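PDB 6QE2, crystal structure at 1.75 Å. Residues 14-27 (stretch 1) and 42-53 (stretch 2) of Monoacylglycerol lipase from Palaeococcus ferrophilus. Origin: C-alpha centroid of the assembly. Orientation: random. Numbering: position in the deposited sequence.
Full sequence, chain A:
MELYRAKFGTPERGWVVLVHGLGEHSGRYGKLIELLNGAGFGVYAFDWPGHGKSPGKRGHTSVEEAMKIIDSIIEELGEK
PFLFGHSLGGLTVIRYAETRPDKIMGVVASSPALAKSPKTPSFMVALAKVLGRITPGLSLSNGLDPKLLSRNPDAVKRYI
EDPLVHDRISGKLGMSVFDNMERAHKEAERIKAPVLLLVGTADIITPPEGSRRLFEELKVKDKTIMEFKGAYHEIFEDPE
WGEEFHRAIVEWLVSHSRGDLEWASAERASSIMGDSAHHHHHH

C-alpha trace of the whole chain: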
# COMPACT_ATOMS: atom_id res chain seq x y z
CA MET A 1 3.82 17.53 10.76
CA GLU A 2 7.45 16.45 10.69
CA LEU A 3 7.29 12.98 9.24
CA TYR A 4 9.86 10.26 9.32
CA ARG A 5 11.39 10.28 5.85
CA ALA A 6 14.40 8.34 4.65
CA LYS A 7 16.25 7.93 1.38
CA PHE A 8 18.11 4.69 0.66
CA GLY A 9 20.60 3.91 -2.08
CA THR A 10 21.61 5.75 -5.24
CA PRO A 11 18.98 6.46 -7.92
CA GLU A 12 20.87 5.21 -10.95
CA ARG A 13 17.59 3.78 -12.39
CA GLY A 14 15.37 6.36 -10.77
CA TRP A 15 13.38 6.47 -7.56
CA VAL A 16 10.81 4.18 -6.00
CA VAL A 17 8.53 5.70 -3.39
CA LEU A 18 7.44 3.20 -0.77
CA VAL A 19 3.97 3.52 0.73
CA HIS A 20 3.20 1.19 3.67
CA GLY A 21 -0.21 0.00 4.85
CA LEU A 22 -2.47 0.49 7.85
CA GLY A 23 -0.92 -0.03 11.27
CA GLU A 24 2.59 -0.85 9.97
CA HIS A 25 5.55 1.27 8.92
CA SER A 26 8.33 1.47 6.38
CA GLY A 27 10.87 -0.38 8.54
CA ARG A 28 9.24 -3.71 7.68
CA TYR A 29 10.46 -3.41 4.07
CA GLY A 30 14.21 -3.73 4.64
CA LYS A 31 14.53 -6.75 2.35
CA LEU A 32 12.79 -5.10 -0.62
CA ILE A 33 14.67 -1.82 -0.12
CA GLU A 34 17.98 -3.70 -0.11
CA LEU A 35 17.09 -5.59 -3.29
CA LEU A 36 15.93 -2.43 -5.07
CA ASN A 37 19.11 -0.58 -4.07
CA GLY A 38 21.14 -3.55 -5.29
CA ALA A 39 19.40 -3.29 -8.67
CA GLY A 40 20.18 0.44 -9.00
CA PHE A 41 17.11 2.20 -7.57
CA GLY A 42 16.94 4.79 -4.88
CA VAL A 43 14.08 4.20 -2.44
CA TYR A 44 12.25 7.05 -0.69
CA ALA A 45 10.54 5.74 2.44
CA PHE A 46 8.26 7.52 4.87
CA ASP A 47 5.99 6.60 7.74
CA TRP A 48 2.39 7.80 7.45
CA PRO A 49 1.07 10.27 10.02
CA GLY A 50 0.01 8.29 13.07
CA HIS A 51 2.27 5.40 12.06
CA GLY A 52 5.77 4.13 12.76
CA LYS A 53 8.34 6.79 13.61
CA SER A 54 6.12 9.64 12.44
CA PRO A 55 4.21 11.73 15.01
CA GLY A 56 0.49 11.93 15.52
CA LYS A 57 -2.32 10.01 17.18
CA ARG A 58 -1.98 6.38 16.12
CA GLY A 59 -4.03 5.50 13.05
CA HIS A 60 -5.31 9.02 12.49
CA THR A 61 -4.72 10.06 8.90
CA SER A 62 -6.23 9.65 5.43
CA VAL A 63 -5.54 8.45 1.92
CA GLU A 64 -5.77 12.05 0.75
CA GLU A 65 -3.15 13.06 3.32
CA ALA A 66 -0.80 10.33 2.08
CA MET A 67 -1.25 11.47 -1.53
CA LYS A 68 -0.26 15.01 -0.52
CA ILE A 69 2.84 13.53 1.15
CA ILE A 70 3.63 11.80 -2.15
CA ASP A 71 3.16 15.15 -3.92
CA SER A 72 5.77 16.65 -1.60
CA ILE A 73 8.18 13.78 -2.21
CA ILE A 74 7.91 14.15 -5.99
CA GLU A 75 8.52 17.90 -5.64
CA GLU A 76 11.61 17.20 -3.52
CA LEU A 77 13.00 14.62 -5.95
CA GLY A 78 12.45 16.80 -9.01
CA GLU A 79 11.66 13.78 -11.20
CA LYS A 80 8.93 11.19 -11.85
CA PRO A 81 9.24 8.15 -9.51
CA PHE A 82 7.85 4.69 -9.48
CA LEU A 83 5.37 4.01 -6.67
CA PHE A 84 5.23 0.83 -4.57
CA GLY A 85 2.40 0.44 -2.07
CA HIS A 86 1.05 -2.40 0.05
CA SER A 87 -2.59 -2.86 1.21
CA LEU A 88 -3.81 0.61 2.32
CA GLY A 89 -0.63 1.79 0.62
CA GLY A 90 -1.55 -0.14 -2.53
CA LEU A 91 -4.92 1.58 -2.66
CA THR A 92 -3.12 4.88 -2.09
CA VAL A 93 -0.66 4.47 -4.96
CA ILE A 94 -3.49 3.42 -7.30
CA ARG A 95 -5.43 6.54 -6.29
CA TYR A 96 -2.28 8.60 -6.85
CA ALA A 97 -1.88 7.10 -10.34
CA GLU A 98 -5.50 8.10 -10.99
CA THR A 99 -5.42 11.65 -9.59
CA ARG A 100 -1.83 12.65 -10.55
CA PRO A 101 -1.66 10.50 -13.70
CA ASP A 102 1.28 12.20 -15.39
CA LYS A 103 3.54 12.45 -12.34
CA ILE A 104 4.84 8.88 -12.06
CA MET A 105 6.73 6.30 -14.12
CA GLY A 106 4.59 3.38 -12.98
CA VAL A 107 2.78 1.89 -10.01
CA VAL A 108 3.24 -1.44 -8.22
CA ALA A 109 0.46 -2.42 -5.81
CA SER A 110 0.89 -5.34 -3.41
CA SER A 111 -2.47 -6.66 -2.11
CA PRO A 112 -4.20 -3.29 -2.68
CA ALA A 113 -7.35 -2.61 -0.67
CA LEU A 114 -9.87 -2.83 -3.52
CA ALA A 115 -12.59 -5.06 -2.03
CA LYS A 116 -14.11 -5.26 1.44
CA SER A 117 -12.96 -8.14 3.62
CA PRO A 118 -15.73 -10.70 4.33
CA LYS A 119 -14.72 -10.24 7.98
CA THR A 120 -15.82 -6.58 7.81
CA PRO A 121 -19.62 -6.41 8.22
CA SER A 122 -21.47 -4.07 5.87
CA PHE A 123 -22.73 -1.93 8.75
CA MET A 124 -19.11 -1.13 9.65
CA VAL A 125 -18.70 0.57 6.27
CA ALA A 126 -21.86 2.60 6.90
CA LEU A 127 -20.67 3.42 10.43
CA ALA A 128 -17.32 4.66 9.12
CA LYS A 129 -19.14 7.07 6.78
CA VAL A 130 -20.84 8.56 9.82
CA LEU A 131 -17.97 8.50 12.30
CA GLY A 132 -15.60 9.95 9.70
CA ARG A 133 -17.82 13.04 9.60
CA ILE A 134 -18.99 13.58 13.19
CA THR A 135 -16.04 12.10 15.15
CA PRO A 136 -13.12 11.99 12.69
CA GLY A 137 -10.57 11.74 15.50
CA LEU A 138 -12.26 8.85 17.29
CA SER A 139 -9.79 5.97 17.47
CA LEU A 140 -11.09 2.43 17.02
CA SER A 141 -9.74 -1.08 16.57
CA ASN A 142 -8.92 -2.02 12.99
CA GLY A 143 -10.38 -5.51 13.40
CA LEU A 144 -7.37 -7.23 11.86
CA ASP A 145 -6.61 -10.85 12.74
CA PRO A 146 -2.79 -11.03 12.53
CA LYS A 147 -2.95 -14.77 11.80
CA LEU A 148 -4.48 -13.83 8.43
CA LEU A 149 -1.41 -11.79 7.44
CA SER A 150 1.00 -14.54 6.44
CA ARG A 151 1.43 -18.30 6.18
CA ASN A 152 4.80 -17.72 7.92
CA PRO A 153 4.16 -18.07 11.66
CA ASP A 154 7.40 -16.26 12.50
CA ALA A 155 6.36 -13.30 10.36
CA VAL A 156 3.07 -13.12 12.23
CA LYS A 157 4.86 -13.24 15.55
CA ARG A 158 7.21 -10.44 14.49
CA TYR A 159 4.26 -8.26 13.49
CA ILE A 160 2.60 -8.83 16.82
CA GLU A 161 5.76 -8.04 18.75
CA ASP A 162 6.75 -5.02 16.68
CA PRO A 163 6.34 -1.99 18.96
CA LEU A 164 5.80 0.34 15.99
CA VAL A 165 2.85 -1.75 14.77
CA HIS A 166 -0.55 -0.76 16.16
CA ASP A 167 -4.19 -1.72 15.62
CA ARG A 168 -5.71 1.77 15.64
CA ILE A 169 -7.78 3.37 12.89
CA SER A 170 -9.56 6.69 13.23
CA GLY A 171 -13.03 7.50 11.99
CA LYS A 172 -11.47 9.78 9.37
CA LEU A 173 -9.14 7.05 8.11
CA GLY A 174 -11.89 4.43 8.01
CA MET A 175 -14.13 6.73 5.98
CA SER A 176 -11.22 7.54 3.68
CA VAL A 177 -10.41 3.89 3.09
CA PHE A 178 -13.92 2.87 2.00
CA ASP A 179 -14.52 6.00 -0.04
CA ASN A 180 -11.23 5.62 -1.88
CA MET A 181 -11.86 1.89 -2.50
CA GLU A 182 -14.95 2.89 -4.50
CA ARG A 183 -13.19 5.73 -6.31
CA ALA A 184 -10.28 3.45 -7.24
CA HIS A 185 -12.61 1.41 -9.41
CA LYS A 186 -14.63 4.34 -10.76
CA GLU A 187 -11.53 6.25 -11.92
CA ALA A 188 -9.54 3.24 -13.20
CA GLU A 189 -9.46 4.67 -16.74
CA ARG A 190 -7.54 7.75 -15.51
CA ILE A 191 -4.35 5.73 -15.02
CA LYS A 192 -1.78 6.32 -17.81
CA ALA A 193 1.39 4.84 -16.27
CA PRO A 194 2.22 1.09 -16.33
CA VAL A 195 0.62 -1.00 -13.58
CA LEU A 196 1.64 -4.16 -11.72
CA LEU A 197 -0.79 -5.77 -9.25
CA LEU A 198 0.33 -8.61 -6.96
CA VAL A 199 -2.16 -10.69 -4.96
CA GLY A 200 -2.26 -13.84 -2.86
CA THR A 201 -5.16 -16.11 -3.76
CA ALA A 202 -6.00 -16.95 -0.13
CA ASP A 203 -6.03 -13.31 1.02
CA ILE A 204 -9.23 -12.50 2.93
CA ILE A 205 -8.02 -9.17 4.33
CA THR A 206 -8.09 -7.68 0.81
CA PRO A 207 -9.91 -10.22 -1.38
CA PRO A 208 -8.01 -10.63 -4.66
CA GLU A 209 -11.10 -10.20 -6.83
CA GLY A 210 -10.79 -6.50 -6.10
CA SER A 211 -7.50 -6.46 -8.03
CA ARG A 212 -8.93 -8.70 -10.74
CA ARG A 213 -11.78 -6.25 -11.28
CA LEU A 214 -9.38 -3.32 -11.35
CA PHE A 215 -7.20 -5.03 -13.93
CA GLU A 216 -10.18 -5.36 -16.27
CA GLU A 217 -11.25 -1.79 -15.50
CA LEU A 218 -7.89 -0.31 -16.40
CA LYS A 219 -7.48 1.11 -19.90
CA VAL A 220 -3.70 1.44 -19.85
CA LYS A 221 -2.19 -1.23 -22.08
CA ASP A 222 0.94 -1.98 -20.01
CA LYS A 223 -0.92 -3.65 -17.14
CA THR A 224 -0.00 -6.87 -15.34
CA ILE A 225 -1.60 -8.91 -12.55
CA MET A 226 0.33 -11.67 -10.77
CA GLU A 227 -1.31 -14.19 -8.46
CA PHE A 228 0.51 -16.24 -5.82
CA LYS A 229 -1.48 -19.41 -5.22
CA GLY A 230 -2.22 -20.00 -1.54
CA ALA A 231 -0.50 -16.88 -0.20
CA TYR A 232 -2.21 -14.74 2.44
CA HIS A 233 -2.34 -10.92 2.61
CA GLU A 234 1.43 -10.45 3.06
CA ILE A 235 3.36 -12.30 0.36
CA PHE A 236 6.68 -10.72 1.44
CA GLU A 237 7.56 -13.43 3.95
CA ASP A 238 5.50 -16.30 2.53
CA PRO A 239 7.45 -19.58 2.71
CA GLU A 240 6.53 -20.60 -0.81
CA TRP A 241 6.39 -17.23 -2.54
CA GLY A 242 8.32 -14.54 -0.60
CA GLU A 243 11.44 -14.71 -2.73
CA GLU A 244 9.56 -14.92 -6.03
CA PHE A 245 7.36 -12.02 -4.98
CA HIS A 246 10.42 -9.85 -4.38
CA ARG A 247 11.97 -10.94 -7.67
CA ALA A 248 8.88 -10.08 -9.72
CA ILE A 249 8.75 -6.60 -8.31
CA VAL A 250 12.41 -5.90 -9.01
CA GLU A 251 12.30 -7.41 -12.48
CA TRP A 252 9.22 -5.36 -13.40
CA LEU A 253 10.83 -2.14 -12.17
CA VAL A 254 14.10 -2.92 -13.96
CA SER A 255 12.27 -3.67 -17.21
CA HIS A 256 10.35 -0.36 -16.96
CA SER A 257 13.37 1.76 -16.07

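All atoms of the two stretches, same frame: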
# COMPACT_ATOMS: atom_id res chain seq x y z
N GLY A 14 16.50 5.58 -11.20
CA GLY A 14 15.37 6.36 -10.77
C GLY A 14 15.01 6.06 -9.33
O GLY A 14 15.73 5.36 -8.61
N TRP A 15 13.85 6.56 -8.92
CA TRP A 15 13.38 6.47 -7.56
C TRP A 15 12.15 5.58 -7.46
O TRP A 15 11.32 5.53 -8.38
CB TRP A 15 13.02 7.85 -7.00
CG TRP A 15 14.21 8.67 -6.65
CD1 TRP A 15 14.80 9.63 -7.40
CD2 TRP A 15 14.97 8.58 -5.44
NE1 TRP A 15 15.88 10.16 -6.74
CE2 TRP A 15 16.00 9.53 -5.53
CE3 TRP A 15 14.86 7.80 -4.28
CZ2 TRP A 15 16.93 9.72 -4.51
CZ3 TRP A 15 15.79 7.99 -3.27
CH2 TRP A 15 16.81 8.94 -3.39
N VAL A 16 12.00 4.95 -6.31
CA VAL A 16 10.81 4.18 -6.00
C VAL A 16 10.34 4.72 -4.66
O VAL A 16 11.10 4.75 -3.71
CB VAL A 16 11.06 2.67 -5.87
CG1 VAL A 16 9.78 1.99 -5.44
CG2 VAL A 16 11.53 2.08 -7.17
N VAL A 17 9.11 5.19 -4.62
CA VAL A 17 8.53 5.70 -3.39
C VAL A 17 7.75 4.57 -2.75
O VAL A 17 6.89 3.99 -3.37
CB VAL A 17 7.60 6.89 -3.62
CG1 VAL A 17 6.97 7.33 -2.32
CG2 VAL A 17 8.35 8.05 -4.25
N LEU A 18 8.08 4.28 -1.50
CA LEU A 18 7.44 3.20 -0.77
C LEU A 18 6.33 3.70 0.13
O LEU A 18 6.54 4.57 0.94
CB LEU A 18 8.48 2.47 0.07
CG LEU A 18 7.92 1.47 1.07
CD1 LEU A 18 7.69 0.14 0.39
CD2 LEU A 18 8.86 1.30 2.25
N VAL A 19 5.15 3.12 -0.02
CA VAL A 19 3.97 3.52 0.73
C VAL A 19 3.42 2.31 1.49
O VAL A 19 2.83 1.42 0.91
CB VAL A 19 2.91 4.09 -0.22
CG1 VAL A 19 1.75 4.67 0.56
CG2 VAL A 19 3.52 5.14 -1.12
N HIS A 20 3.62 2.31 2.82
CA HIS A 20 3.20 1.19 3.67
C HIS A 20 1.68 1.24 3.92
O HIS A 20 0.98 2.14 3.47
CB HIS A 20 4.00 1.16 5.00
CG HIS A 20 3.70 2.29 5.97
ND1 HIS A 20 2.50 2.36 6.67
CD2 HIS A 20 4.43 3.35 6.37
CE1 HIS A 20 2.51 3.42 7.44
NE2 HIS A 20 3.67 4.04 7.29
N GLY A 21 1.21 0.21 4.63
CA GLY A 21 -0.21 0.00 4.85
C GLY A 21 -0.63 0.38 6.27
O GLY A 21 0.14 0.91 7.07
N LEU A 22 -1.87 0.01 6.61
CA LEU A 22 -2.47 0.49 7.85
C LEU A 22 -1.80 -0.20 9.02
O LEU A 22 -1.71 -1.42 9.03
CB LEU A 22 -3.98 0.10 7.86
CG LEU A 22 -4.72 0.39 9.17
CD1 LEU A 22 -4.85 1.87 9.42
CD2 LEU A 22 -6.11 -0.19 9.05
N GLY A 23 -1.43 0.55 10.04
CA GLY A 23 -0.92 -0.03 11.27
C GLY A 23 0.54 -0.44 11.23
O GLY A 23 1.08 -0.83 12.27
N GLU A 24 1.18 -0.47 10.05
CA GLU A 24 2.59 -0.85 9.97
C GLU A 24 3.44 0.38 9.69
O GLU A 24 3.09 1.50 10.11
CB GLU A 24 2.75 -1.96 8.93
CG GLU A 24 2.41 -1.46 7.51
CD GLU A 24 2.99 -2.34 6.40
OE1 GLU A 24 3.67 -3.34 6.71
OE2 GLU A 24 2.68 -2.06 5.24
N HIS A 25 4.60 0.17 9.06
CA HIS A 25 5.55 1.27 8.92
C HIS A 25 6.59 0.82 7.92
O HIS A 25 6.67 -0.35 7.56
CB HIS A 25 6.23 1.68 10.26
CG HIS A 25 6.96 0.55 10.90
ND1 HIS A 25 8.32 0.36 10.75
CD2 HIS A 25 6.50 -0.49 11.64
CE1 HIS A 25 8.67 -0.74 11.41
NE2 HIS A 25 7.58 -1.27 11.95
N SER A 26 7.43 1.77 7.48
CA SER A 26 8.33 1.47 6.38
C SER A 26 9.50 0.58 6.79
O SER A 26 10.14 -0.02 5.92
CB SER A 26 8.86 2.77 5.76
OG SER A 26 9.59 3.53 6.71
N GLY A 27 9.76 0.45 8.09
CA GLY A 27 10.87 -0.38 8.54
C GLY A 27 10.68 -1.87 8.29
O GLY A 27 11.66 -2.62 8.37
N GLY A 42 17.08 4.15 -6.16
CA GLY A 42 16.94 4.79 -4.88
C GLY A 42 15.53 4.51 -4.38
O GLY A 42 14.61 4.34 -5.16
N VAL A 43 15.38 4.42 -3.06
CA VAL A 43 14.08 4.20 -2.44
C VAL A 43 13.83 5.35 -1.47
O VAL A 43 14.69 5.65 -0.64
CB VAL A 43 13.99 2.85 -1.72
CG1 VAL A 43 12.62 2.70 -1.04
CG2 VAL A 43 14.23 1.70 -2.69
N TYR A 44 12.68 5.99 -1.60
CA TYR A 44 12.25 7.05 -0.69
C TYR A 44 11.17 6.44 0.19
O TYR A 44 10.10 6.08 -0.29
CB TYR A 44 11.73 8.27 -1.46
CG TYR A 44 11.61 9.53 -0.62
CD1 TYR A 44 10.74 9.59 0.46
CD2 TYR A 44 12.36 10.65 -0.92
CE1 TYR A 44 10.63 10.73 1.23
CE2 TYR A 44 12.25 11.80 -0.16
CZ TYR A 44 11.38 11.84 0.91
OH TYR A 44 11.26 12.98 1.67
N ALA A 45 11.47 6.32 1.48
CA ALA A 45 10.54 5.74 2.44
C ALA A 45 10.03 6.82 3.37
O ALA A 45 10.72 7.80 3.67
CB ALA A 45 11.21 4.63 3.25
N PHE A 46 8.80 6.64 3.84
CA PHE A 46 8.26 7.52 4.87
C PHE A 46 7.28 6.70 5.69
O PHE A 46 6.76 5.69 5.24
CB PHE A 46 7.56 8.76 4.28
CG PHE A 46 6.27 8.45 3.55
CD1 PHE A 46 6.28 8.07 2.21
CD2 PHE A 46 5.05 8.52 4.21
CE1 PHE A 46 5.09 7.78 1.55
CE2 PHE A 46 3.86 8.22 3.55
CZ PHE A 46 3.89 7.85 2.22
N ASP A 47 7.04 7.16 6.91
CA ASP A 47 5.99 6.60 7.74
C ASP A 47 4.80 7.55 7.73
O ASP A 47 4.97 8.76 7.91
CB ASP A 47 6.49 6.35 9.17
CG ASP A 47 7.43 5.15 9.25
OD1 ASP A 47 7.63 4.47 8.23
OD2 ASP A 47 7.98 4.89 10.35
N TRP A 48 3.61 7.01 7.46
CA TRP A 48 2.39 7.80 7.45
C TRP A 48 2.22 8.55 8.77
O TRP A 48 2.70 8.09 9.81
CB TRP A 48 1.16 6.92 7.27
CG TRP A 48 0.91 6.30 5.93
CD1 TRP A 48 1.76 5.54 5.19
CD2 TRP A 48 -0.34 6.31 5.22
NE1 TRP A 48 1.13 5.10 4.05
CE2 TRP A 48 -0.16 5.55 4.05
CE3 TRP A 48 -1.59 6.88 5.47
CZ2 TRP A 48 -1.18 5.36 3.11
CZ3 TRP A 48 -2.61 6.69 4.54
CH2 TRP A 48 -2.40 5.94 3.38
N PRO A 49 1.50 9.67 8.76
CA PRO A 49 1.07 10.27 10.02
C PRO A 49 0.36 9.23 10.88
O PRO A 49 -0.39 8.39 10.37
CB PRO A 49 0.11 11.38 9.58
CG PRO A 49 0.52 11.70 8.17
CD PRO A 49 1.02 10.41 7.58
N GLY A 50 0.63 9.26 12.18
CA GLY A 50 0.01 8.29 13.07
C GLY A 50 0.52 6.88 12.91
O GLY A 50 -0.16 5.93 13.32
N HIS A 51 1.70 6.72 12.32
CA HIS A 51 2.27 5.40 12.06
C HIS A 51 3.77 5.45 12.29
O HIS A 51 4.41 6.49 12.10
CB HIS A 51 2.02 4.94 10.63
CG HIS A 51 0.60 4.53 10.37
ND1 HIS A 51 -0.41 5.43 10.16
CD2 HIS A 51 0.04 3.30 10.28
CE1 HIS A 51 -1.55 4.78 9.96
NE2 HIS A 51 -1.30 3.49 10.03
N GLY A 52 4.32 4.31 12.70
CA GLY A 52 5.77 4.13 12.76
C GLY A 52 6.46 5.21 13.56
O GLY A 52 6.06 5.56 14.68
N LYS A 53 7.53 5.76 12.97
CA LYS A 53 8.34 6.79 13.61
C LYS A 53 7.82 8.20 13.38
O LYS A 53 8.44 9.16 13.86
CB LYS A 53 9.79 6.68 13.11
CG LYS A 53 10.42 5.34 13.37
CD LYS A 53 11.76 5.23 12.68
CE LYS A 53 12.35 3.84 12.85
NZ LYS A 53 13.74 3.76 12.32
O HOH W 1 5.64 4.21 3.44
O HOH W 2 2.49 2.14 12.63
O HOH W 3 9.78 2.99 10.47

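Two neighbouring parallel strands, one running to Val19 and the other starting at Gly42, have axes that approach to 4.6 Å at an angle of 24°. Trp15 pairs with Gly42, Val16 with Val43 and Val17 with Tyr44, each at a CA-CA distance of 4.8 Å. The hydrogen bonds alternate as a parallel ladder requires: Gly42 N to Gly14 O (3.0 Å), Val16 N to Gly42 O (2.9 Å), Tyr44 N to Val16 O (2.9 Å) and Leu18 N to Tyr44 O (3.0 Å). Beyond Leu18 the direct ladder gives way to a water, which donates to Leu18 O (2.7 Å) and Phe46 O (2.6 Å) and accepts from His20 N (2.8 Å). Each stretch then turns: Gly21 to Glu24 and Trp48 to His51 are both type II turns, and Gly23 and Gly50 adopt the positive phi that favours glycine.

Together the stretches bury 941 Å². On one face of the sheet, the Trp15 ring reaches the neighbouring strand, CE3 lying 3.4 Å from Gly42 C; a CB on Gly42 would fall 2.8 Å from Trp15 CZ3, so the absence of a side chain makes room for the indole. Val17 and Tyr44 share this face, with Val17 CG2 4.4 Å from Tyr44 CB. The other face carries Val16, Val43, Leu18 and Ala45; Leu18 CB packs 4.3 Å from Val43 CG1, and Leu18 CD2 4.2 Å from the small Ala45 CB. Farther along, Val19 contacts two aromatic residues, its CG2 lying 4.1 Å from Phe46 CE1 and its CG1 3.9 Å from Trp48 CZ2.

Past the strands, polar side chains take over from the ladder. His20 accepts a hydrogen bond at NE2 from Trp48 N (3.0 Å), while its ND1 donates to Gly21 O (2.8 Å), so both ring nitrogens are used and the imidazole is held between the two stretches. Trp48 CD1 lies over one face of this ring, 3.2 Å from His20 CE1. His51 anchors its own turn through ND1 to Pro49 O (3.0 Å) and brings NE2 within 2.9 Å of Gly23 N.

Asp47 is the other polar clasp. Its OD1 accepts from both Ser26 N (2.8 Å) and Ser26 OG (2.7 Å), and its OD2 accepts from Lys53 N (2.8 Å). Gly52 fits closely here: with phi at 53°, a CB would lie 2.7 Å from His25 CB and 2.1 Å from Asp47 OD2. A second water joins the loops, donating to Glu24 O (2.7 Å) and accepting from Gly52 N (2.8 Å).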